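Monovalent Na+/H+ antiporter subunit A (Dietzia sp. DQ12-45-1b, PDB 7D3U) probably exchanges sodium ions for protons across the cell membrane as the large subunit of a six-chain Mrp antiporter complex. Local coordinates at residues 104-115 and 232-242; 853-864 and 889-900. All coordinates share one frame; numbering follows the deposited sequence.

In the fold
Two helix pairs of one long membrane subunit illustrate two ways of joining transmembrane helices. Contact 1 (104-115 with 232-242) comes first along the chain and links helix 102-119 to helix 231-240, the latter belonging to the antiporter part related to complex I subunits. Contact 2 (853-864 with 889-900) follows, pairing helices 850-866 and 890-912 of the MnhB-related region. They share no helix or sheet. The centres of contact 1 and contact 2 are about 68 Å apart, on opposite sides of the chain's centre; the nearest atoms of contact 1 and contact 2 are about 50 Å apart. In contact 1 large side chains fill the gap between well-spaced axes; in contact 2 glycines allow a close approach.

Contact 1: residues 104-115 and 232-242; sequences YYGLMTLFAASM and PVSAYLHAAAM. With LMT (dodecyl-beta-D-maltoside), chain T.
Phe-111 carries the methyl of Ala-241 over one face of its ring, CB 3.6 Å from the centroid and 19° off the normal, a CH-pi contact. Leu-237 CD1 comes up to the edge of the same ring. Tyr-236 passes Phe-111 obliquely, and its CD2 meets the methyl Met-108 CE at 3.5 Å. The Met-108 sulfur stands obliquely beside the tyrosine ring, 5.4 Å from SD to the centroid, a Met-aromatic contact. Bends at chi2 (-75°) and chi3 (-57°) fold the Met-108 chain so that its sulfur lies against Val-233 CG2 while its methyl reaches Tyr-236. This middle zone is densely filled by side chains, although the helix axes, nearly parallel, stay 11.4 Å apart. At the N-terminal end fewer groups meet: Tyr-104 has Pro-232 CB at its edge, near the ring plane, its CE2 touches Val-233 CG2, 3.5 Å away, and its hydroxyl makes a weak bond with Ser-91. Beyond the pair, Gly-106 faces a detergent tail rather than helix 231-240, with LMT C10 nearest its O. The buried hydroxyl of Tyr-236 is satisfied by Val-80 O of helix 71-94. That helix also packs on Met-108 and Pro-232, helix 124-142 covers Val-233 and Leu-237, and helix 2-23 backs Thr-109 and Ala-113.

Contact 2: residues 853-864 and 889-900; sequences VIAAGVIIGVVT and TALIFDVGVYLA
Thr-889 O takes two donors, the backbone N of Phe-893 at 2.9 Å from the same segment and, across the contact, the hydroxyl OG1 of Thr-864 in a weak bond of 3.3 Å. Thr-864 directs its hydroxyl there because chi1 of -176° turns OG1 away from its own N, and CG2 is left in plane at the edge of the Phe-893 ring, 3.6 Å from CD1. Gly-861 O meets that ring edge too, while the body of Phe-893 reaches on to Leu-746 of helix 739-762. Farther along, the backbones themselves touch. Gly-857 and Gly-896 face each other with CA atoms 4.2 Å apart, and Gly-857 CA comes within 3.3 Å of Gly-896 O. Neither has a side chain to separate the helices, whose axes approach to 7.1 Å at an angle of 157°. Larger aliphatic groups flank this close point: Ile-860 lays CG2 over Gly-896 CA and extends CD1 to Leu-899 CD1, 3.7 Å away, while Leu-899 CB rests against Gly-857 CA. On another side of helix 850-866, Ala-855 and Val-858 pack on Gly-19 and Leu-15 of the neighbouring subunit D. Gly-857 and Gly-861, four residues apart, form a GxxxG pattern, and the pair with Gly-896 is an example of the close antiparallel helix packing through glycines known from many membrane proteins, here joining two transmembrane helices of the MnhB-related region.

Contact 1: residues 104-115 and 232-242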
# COMPACT_ATOMS: atom_id res chain seq x y z
N TYR B 104 -8.48 35.97 -17.93
CA TYR B 104 -9.13 35.87 -19.22
C TYR B 104 -8.13 35.97 -20.36
O TYR B 104 -8.20 35.19 -21.32
CB TYR B 104 -10.20 36.96 -19.35
CG TYR B 104 -10.73 37.17 -20.75
CD1 TYR B 104 -10.12 38.07 -21.61
CD2 TYR B 104 -11.85 36.49 -21.19
CE1 TYR B 104 -10.60 38.27 -22.89
CE2 TYR B 104 -12.34 36.69 -22.46
CZ TYR B 104 -11.71 37.58 -23.30
OH TYR B 104 -12.19 37.77 -24.57
N TYR B 105 -7.18 36.91 -20.28
CA TYR B 105 -6.24 37.11 -21.37
C TYR B 105 -5.19 36.01 -21.41
O TYR B 105 -4.85 35.50 -22.48
CB TYR B 105 -5.59 38.49 -21.26
CG TYR B 105 -6.51 39.61 -21.66
CD1 TYR B 105 -6.83 39.81 -23.00
CD2 TYR B 105 -7.06 40.46 -20.72
CE1 TYR B 105 -7.67 40.83 -23.38
CE2 TYR B 105 -7.90 41.48 -21.09
CZ TYR B 105 -8.20 41.66 -22.42
OH TYR B 105 -9.04 42.68 -22.80
N GLY B 106 -4.65 35.64 -20.24
CA GLY B 106 -3.68 34.56 -20.18
C GLY B 106 -4.19 33.24 -20.71
O GLY B 106 -3.39 32.35 -21.01
N LEU B 107 -5.51 33.09 -20.83
CA LEU B 107 -6.10 31.91 -21.44
C LEU B 107 -6.49 32.14 -22.89
O LEU B 107 -6.22 31.28 -23.73
CB LEU B 107 -7.34 31.48 -20.65
CG LEU B 107 -7.08 30.81 -19.31
CD1 LEU B 107 -8.38 30.46 -18.62
CD2 LEU B 107 -6.23 29.57 -19.51
N MET B 108 -7.09 33.28 -23.21
CA MET B 108 -7.53 33.52 -24.57
C MET B 108 -6.36 33.73 -25.53
O MET B 108 -6.53 33.57 -26.74
CB MET B 108 -8.47 34.72 -24.61
CG MET B 108 -9.89 34.39 -24.23
SD MET B 108 -10.75 33.53 -25.55
CE MET B 108 -10.54 34.71 -26.87
N THR B 109 -5.19 34.09 -25.02
CA THR B 109 -3.99 34.14 -25.85
C THR B 109 -3.22 32.83 -25.81
O THR B 109 -2.58 32.46 -26.80
CB THR B 109 -3.08 35.29 -25.40
OG1 THR B 109 -2.51 34.98 -24.13
CG2 THR B 109 -3.86 36.58 -25.30
N LEU B 110 -3.26 32.11 -24.69
CA LEU B 110 -2.73 30.75 -24.67
C LEU B 110 -3.57 29.83 -25.55
O LEU B 110 -3.05 28.85 -26.08
CB LEU B 110 -2.68 30.22 -23.24
CG LEU B 110 -2.04 28.85 -23.02
CD1 LEU B 110 -1.05 28.92 -21.88
CD2 LEU B 110 -3.11 27.81 -22.74
N PHE B 111 -4.86 30.14 -25.71
CA PHE B 111 -5.67 29.43 -26.69
C PHE B 111 -5.12 29.61 -28.09
O PHE B 111 -5.00 28.64 -28.84
CB PHE B 111 -7.11 29.94 -26.62
CG PHE B 111 -8.14 28.88 -26.88
CD1 PHE B 111 -7.76 27.62 -27.31
CD2 PHE B 111 -9.48 29.13 -26.67
CE1 PHE B 111 -8.71 26.64 -27.54
CE2 PHE B 111 -10.43 28.16 -26.90
CZ PHE B 111 -10.04 26.92 -27.33
N ALA B 112 -4.77 30.84 -28.46
CA ALA B 112 -4.19 31.10 -29.77
C ALA B 112 -2.84 30.41 -29.92
O ALA B 112 -2.53 29.89 -31.00
CB ALA B 112 -4.04 32.60 -30.00
N ALA B 113 -2.03 30.39 -28.86
CA ALA B 113 -0.74 29.72 -28.94
C ALA B 113 -0.90 28.22 -29.12
O ALA B 113 -0.18 27.60 -29.91
CB ALA B 113 0.09 30.03 -27.70
N SER B 114 -1.85 27.62 -28.41
CA SER B 114 -2.08 26.19 -28.56
C SER B 114 -2.64 25.85 -29.93
O SER B 114 -2.27 24.84 -30.53
CB SER B 114 -3.01 25.69 -27.46
OG SER B 114 -2.43 25.88 -26.18
N MET B 115 -3.52 26.71 -30.46
CA MET B 115 -4.02 26.49 -31.81
C MET B 115 -2.90 26.62 -32.84
O MET B 115 -2.83 25.83 -33.79
CB MET B 115 -5.14 27.48 -32.13
CG MET B 115 -6.52 26.90 -31.99
SD MET B 115 -6.63 25.23 -32.67
CE MET B 115 -6.79 25.59 -34.42
N PRO B 232 -17.04 36.63 -25.97
CA PRO B 232 -15.81 36.63 -26.78
C PRO B 232 -15.11 35.29 -26.82
O PRO B 232 -14.61 34.90 -27.89
CB PRO B 232 -14.94 37.70 -26.10
CG PRO B 232 -15.87 38.53 -25.36
CD PRO B 232 -16.92 37.59 -24.86
N VAL B 233 -15.07 34.55 -25.71
CA VAL B 233 -14.48 33.22 -25.75
C VAL B 233 -15.36 32.30 -26.58
O VAL B 233 -14.87 31.36 -27.23
CB VAL B 233 -14.25 32.66 -24.33
CG1 VAL B 233 -13.76 31.23 -24.39
CG2 VAL B 233 -13.32 33.54 -23.53
N SER B 234 -16.67 32.56 -26.62
CA SER B 234 -17.55 31.82 -27.51
C SER B 234 -17.25 32.14 -28.96
O SER B 234 -17.25 31.25 -29.82
CB SER B 234 -19.01 32.11 -27.17
OG SER B 234 -19.48 31.26 -26.15
N ALA B 235 -17.01 33.42 -29.26
CA ALA B 235 -16.64 33.82 -30.61
C ALA B 235 -15.38 33.11 -31.06
O ALA B 235 -15.32 32.56 -32.17
CB ALA B 235 -16.45 35.33 -30.68
N TYR B 236 -14.36 33.10 -30.21
CA TYR B 236 -13.11 32.43 -30.57
C TYR B 236 -13.32 30.92 -30.70
O TYR B 236 -12.94 30.32 -31.70
CB TYR B 236 -12.03 32.73 -29.54
CG TYR B 236 -10.63 32.58 -30.09
CD1 TYR B 236 -10.39 32.72 -31.45
CD2 TYR B 236 -9.56 32.29 -29.25
CE1 TYR B 236 -9.11 32.58 -31.95
CE2 TYR B 236 -8.29 32.15 -29.76
CZ TYR B 236 -8.07 32.30 -31.11
OH TYR B 236 -6.80 32.16 -31.61
N LEU B 237 -13.94 30.30 -29.69
CA LEU B 237 -14.13 28.86 -29.68
C LEU B 237 -14.97 28.38 -30.85
O LEU B 237 -14.84 27.23 -31.28
CB LEU B 237 -14.76 28.45 -28.35
CG LEU B 237 -14.67 27.00 -27.87
CD1 LEU B 237 -14.57 26.98 -26.36
CD2 LEU B 237 -15.88 26.21 -28.33
N HIS B 238 -15.85 29.24 -31.37
CA HIS B 238 -16.71 28.86 -32.48
C HIS B 238 -16.18 29.28 -33.83
O HIS B 238 -16.44 28.60 -34.83
CB HIS B 238 -18.11 29.45 -32.29
CG HIS B 238 -18.90 28.78 -31.20
ND1 HIS B 238 -18.35 28.43 -29.99
CD2 HIS B 238 -20.20 28.41 -31.15
CE1 HIS B 238 -19.28 27.87 -29.23
NE2 HIS B 238 -20.41 27.84 -29.91
N ALA B 239 -15.44 30.39 -33.92
CA ALA B 239 -14.89 30.80 -35.21
C ALA B 239 -13.70 29.93 -35.57
O ALA B 239 -13.76 29.14 -36.52
CB ALA B 239 -14.51 32.27 -35.19
N ALA B 240 -12.59 30.07 -34.84
CA ALA B 240 -11.50 29.09 -34.92
C ALA B 240 -10.71 29.13 -33.61
O ALA B 240 -9.76 29.89 -33.48
CB ALA B 240 -10.61 29.37 -36.12
N ALA B 241 -11.12 28.31 -32.65
CA ALA B 241 -10.22 28.01 -31.54
C ALA B 241 -10.21 26.52 -31.21
O ALA B 241 -9.16 25.95 -30.91
CB ALA B 241 -10.59 28.82 -30.30
N MET B 242 -11.36 25.90 -31.22
CA MET B 242 -11.40 24.47 -30.94
C MET B 242 -12.27 23.70 -31.93
O MET B 242 -11.94 22.57 -32.28
CB MET B 242 -11.88 24.21 -29.51
CG MET B 242 -11.75 22.77 -29.08
SD MET B 242 -12.13 22.52 -27.34
CE MET B 242 -13.56 23.58 -27.18
C1 LMT T . -6.70 37.64 -11.29
C2 LMT T . -5.30 37.51 -11.83
C3 LMT T . -4.84 36.13 -12.15
C4 LMT T . -3.41 36.22 -12.58
C5 LMT T . -2.94 34.90 -13.11
C6 LMT T . -3.38 34.68 -14.52
C7 LMT T . -3.10 33.26 -14.91
C8 LMT T . -3.16 33.15 -16.39
C9 LMT T . -1.84 32.99 -17.05
C10 LMT T . -1.99 31.95 -18.12
C11 LMT T . -0.80 31.90 -19.03
C12 LMT T . 0.36 31.22 -18.38

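Contact 2: residues 853-864 and 889-900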
# COMPACT_ATOMS: atom_id res chain seq x y z
N VAL B 853 17.10 2.67 26.50
CA VAL B 853 17.80 1.40 26.35
C VAL B 853 17.71 0.90 24.91
O VAL B 853 18.69 0.40 24.35
CB VAL B 853 17.25 0.38 27.36
CG1 VAL B 853 17.60 -1.03 26.93
CG2 VAL B 853 17.80 0.66 28.74
N ILE B 854 16.53 1.03 24.29
CA ILE B 854 16.39 0.68 22.88
C ILE B 854 17.29 1.55 22.03
O ILE B 854 17.97 1.07 21.11
CB ILE B 854 14.92 0.81 22.45
CG1 ILE B 854 14.04 -0.20 23.18
CG2 ILE B 854 14.79 0.63 20.95
CD1 ILE B 854 12.57 0.06 23.04
N ALA B 855 17.31 2.86 22.31
CA ALA B 855 18.17 3.76 21.56
C ALA B 855 19.64 3.36 21.69
O ALA B 855 20.37 3.32 20.69
CB ALA B 855 17.97 5.20 22.04
N ALA B 856 20.07 3.04 22.90
CA ALA B 856 21.47 2.66 23.12
C ALA B 856 21.79 1.34 22.44
O ALA B 856 22.88 1.18 21.89
CB ALA B 856 21.77 2.59 24.61
N GLY B 857 20.85 0.40 22.45
CA GLY B 857 21.09 -0.86 21.76
C GLY B 857 21.26 -0.68 20.27
O GLY B 857 22.20 -1.20 19.67
N VAL B 858 20.35 0.08 19.65
CA VAL B 858 20.45 0.32 18.21
C VAL B 858 21.72 1.10 17.89
O VAL B 858 22.40 0.83 16.89
CB VAL B 858 19.19 1.02 17.69
CG1 VAL B 858 19.34 1.35 16.22
CG2 VAL B 858 17.97 0.16 17.93
N ILE B 859 22.07 2.08 18.73
CA ILE B 859 23.27 2.88 18.49
C ILE B 859 24.51 2.00 18.56
O ILE B 859 25.39 2.08 17.70
CB ILE B 859 23.35 4.04 19.49
CG1 ILE B 859 22.43 5.18 19.07
CG2 ILE B 859 24.77 4.54 19.62
CD1 ILE B 859 22.41 6.33 20.04
N ILE B 860 24.60 1.16 19.59
CA ILE B 860 25.76 0.29 19.74
C ILE B 860 25.85 -0.67 18.57
O ILE B 860 26.94 -0.90 18.02
CB ILE B 860 25.69 -0.45 21.09
CG1 ILE B 860 26.03 0.50 22.23
CG2 ILE B 860 26.64 -1.63 21.09
CD1 ILE B 860 25.93 -0.14 23.59
N GLY B 861 24.72 -1.24 18.15
CA GLY B 861 24.74 -2.14 17.01
C GLY B 861 25.24 -1.46 15.74
O GLY B 861 26.18 -1.94 15.10
N VAL B 862 24.63 -0.33 15.38
CA VAL B 862 25.02 0.35 14.16
C VAL B 862 26.45 0.89 14.24
O VAL B 862 27.14 0.96 13.23
CB VAL B 862 24.02 1.48 13.82
CG1 VAL B 862 24.35 2.09 12.48
CG2 VAL B 862 22.62 0.92 13.79
N VAL B 863 26.93 1.23 15.44
CA VAL B 863 28.30 1.73 15.55
C VAL B 863 29.30 0.60 15.39
O VAL B 863 30.25 0.70 14.60
CB VAL B 863 28.49 2.47 16.89
CG1 VAL B 863 29.96 2.56 17.23
CG2 VAL B 863 27.89 3.86 16.80
N THR B 864 29.12 -0.50 16.14
CA THR B 864 30.06 -1.60 16.02
C THR B 864 30.00 -2.23 14.63
O THR B 864 30.98 -2.85 14.19
CB THR B 864 29.80 -2.67 17.08
OG1 THR B 864 30.80 -3.69 16.97
CG2 THR B 864 28.45 -3.31 16.87
N THR B 889 34.53 -7.78 17.86
CA THR B 889 33.43 -6.83 18.00
C THR B 889 32.07 -7.48 17.84
O THR B 889 31.05 -6.82 18.08
CB THR B 889 33.57 -5.69 16.99
OG1 THR B 889 33.17 -6.15 15.70
CG2 THR B 889 35.00 -5.21 16.94
N ALA B 890 32.02 -8.75 17.42
CA ALA B 890 30.76 -9.48 17.46
C ALA B 890 30.19 -9.51 18.86
O ALA B 890 28.97 -9.51 19.04
CB ALA B 890 30.97 -10.91 16.94
N LEU B 891 31.05 -9.49 19.88
CA LEU B 891 30.56 -9.41 21.26
C LEU B 891 29.88 -8.08 21.53
O LEU B 891 28.87 -8.02 22.23
CB LEU B 891 31.72 -9.64 22.23
CG LEU B 891 31.43 -9.54 23.73
CD1 LEU B 891 30.44 -10.59 24.20
CD2 LEU B 891 32.73 -9.63 24.53
N ILE B 892 30.42 -6.99 20.97
CA ILE B 892 29.79 -5.69 21.17
C ILE B 892 28.48 -5.61 20.41
O ILE B 892 27.50 -5.02 20.89
CB ILE B 892 30.76 -4.56 20.76
CG1 ILE B 892 32.11 -4.76 21.44
CG2 ILE B 892 30.18 -3.21 21.12
CD1 ILE B 892 33.09 -3.64 21.18
N PHE B 893 28.42 -6.20 19.22
CA PHE B 893 27.16 -6.27 18.49
C PHE B 893 26.13 -7.10 19.26
O PHE B 893 24.94 -6.77 19.26
CB PHE B 893 27.41 -6.87 17.10
CG PHE B 893 26.25 -6.72 16.16
CD1 PHE B 893 26.01 -5.52 15.53
CD2 PHE B 893 25.41 -7.79 15.91
CE1 PHE B 893 24.94 -5.38 14.66
CE2 PHE B 893 24.34 -7.65 15.05
CZ PHE B 893 24.11 -6.45 14.42
N ASP B 894 26.59 -8.16 19.92
CA ASP B 894 25.69 -8.97 20.74
C ASP B 894 25.19 -8.18 21.95
O ASP B 894 24.03 -8.29 22.33
CB ASP B 894 26.39 -10.25 21.19
CG ASP B 894 26.52 -11.26 20.07
OD1 ASP B 894 26.10 -10.95 18.94
OD2 ASP B 894 27.05 -12.36 20.32
N VAL B 895 26.06 -7.38 22.56
CA VAL B 895 25.63 -6.52 23.66
C VAL B 895 24.60 -5.51 23.17
O VAL B 895 23.62 -5.21 23.86
CB VAL B 895 26.85 -5.82 24.30
CG1 VAL B 895 26.40 -4.83 25.37
CG2 VAL B 895 27.78 -6.86 24.90
N GLY B 896 24.80 -4.98 21.96
CA GLY B 896 23.84 -4.04 21.41
C GLY B 896 22.47 -4.66 21.19
O GLY B 896 21.45 -4.11 21.60
N VAL B 897 22.44 -5.82 20.53
CA VAL B 897 21.15 -6.47 20.30
C VAL B 897 20.53 -6.94 21.61
O VAL B 897 19.30 -6.95 21.77
CB VAL B 897 21.28 -7.62 19.28
CG1 VAL B 897 22.21 -8.70 19.80
CG2 VAL B 897 19.93 -8.21 18.96
N TYR B 898 21.37 -7.30 22.59
CA TYR B 898 20.88 -7.64 23.92
C TYR B 898 20.14 -6.47 24.54
O TYR B 898 19.01 -6.61 25.03
CB TYR B 898 22.05 -8.08 24.79
CG TYR B 898 21.69 -8.40 26.22
CD1 TYR B 898 21.02 -9.58 26.53
CD2 TYR B 898 22.02 -7.54 27.25
CE1 TYR B 898 20.69 -9.88 27.82
CE2 TYR B 898 21.69 -7.84 28.56
CZ TYR B 898 21.02 -9.01 28.84
OH TYR B 898 20.69 -9.32 30.13
N LEU B 899 20.78 -5.30 24.54
CA LEU B 899 20.13 -4.10 25.07
C LEU B 899 18.85 -3.79 24.32
O LEU B 899 17.84 -3.43 24.93
CB LEU B 899 21.09 -2.91 25.01
CG LEU B 899 22.36 -2.97 25.87
CD1 LEU B 899 23.27 -1.79 25.58
CD2 LEU B 899 21.99 -3.02 27.34
N ALA B 900 18.86 -3.94 23.00
CA ALA B 900 17.67 -3.61 22.21
C ALA B 900 16.50 -4.51 22.60
O ALA B 900 15.41 -4.02 22.92
CB ALA B 900 17.97 -3.74 20.72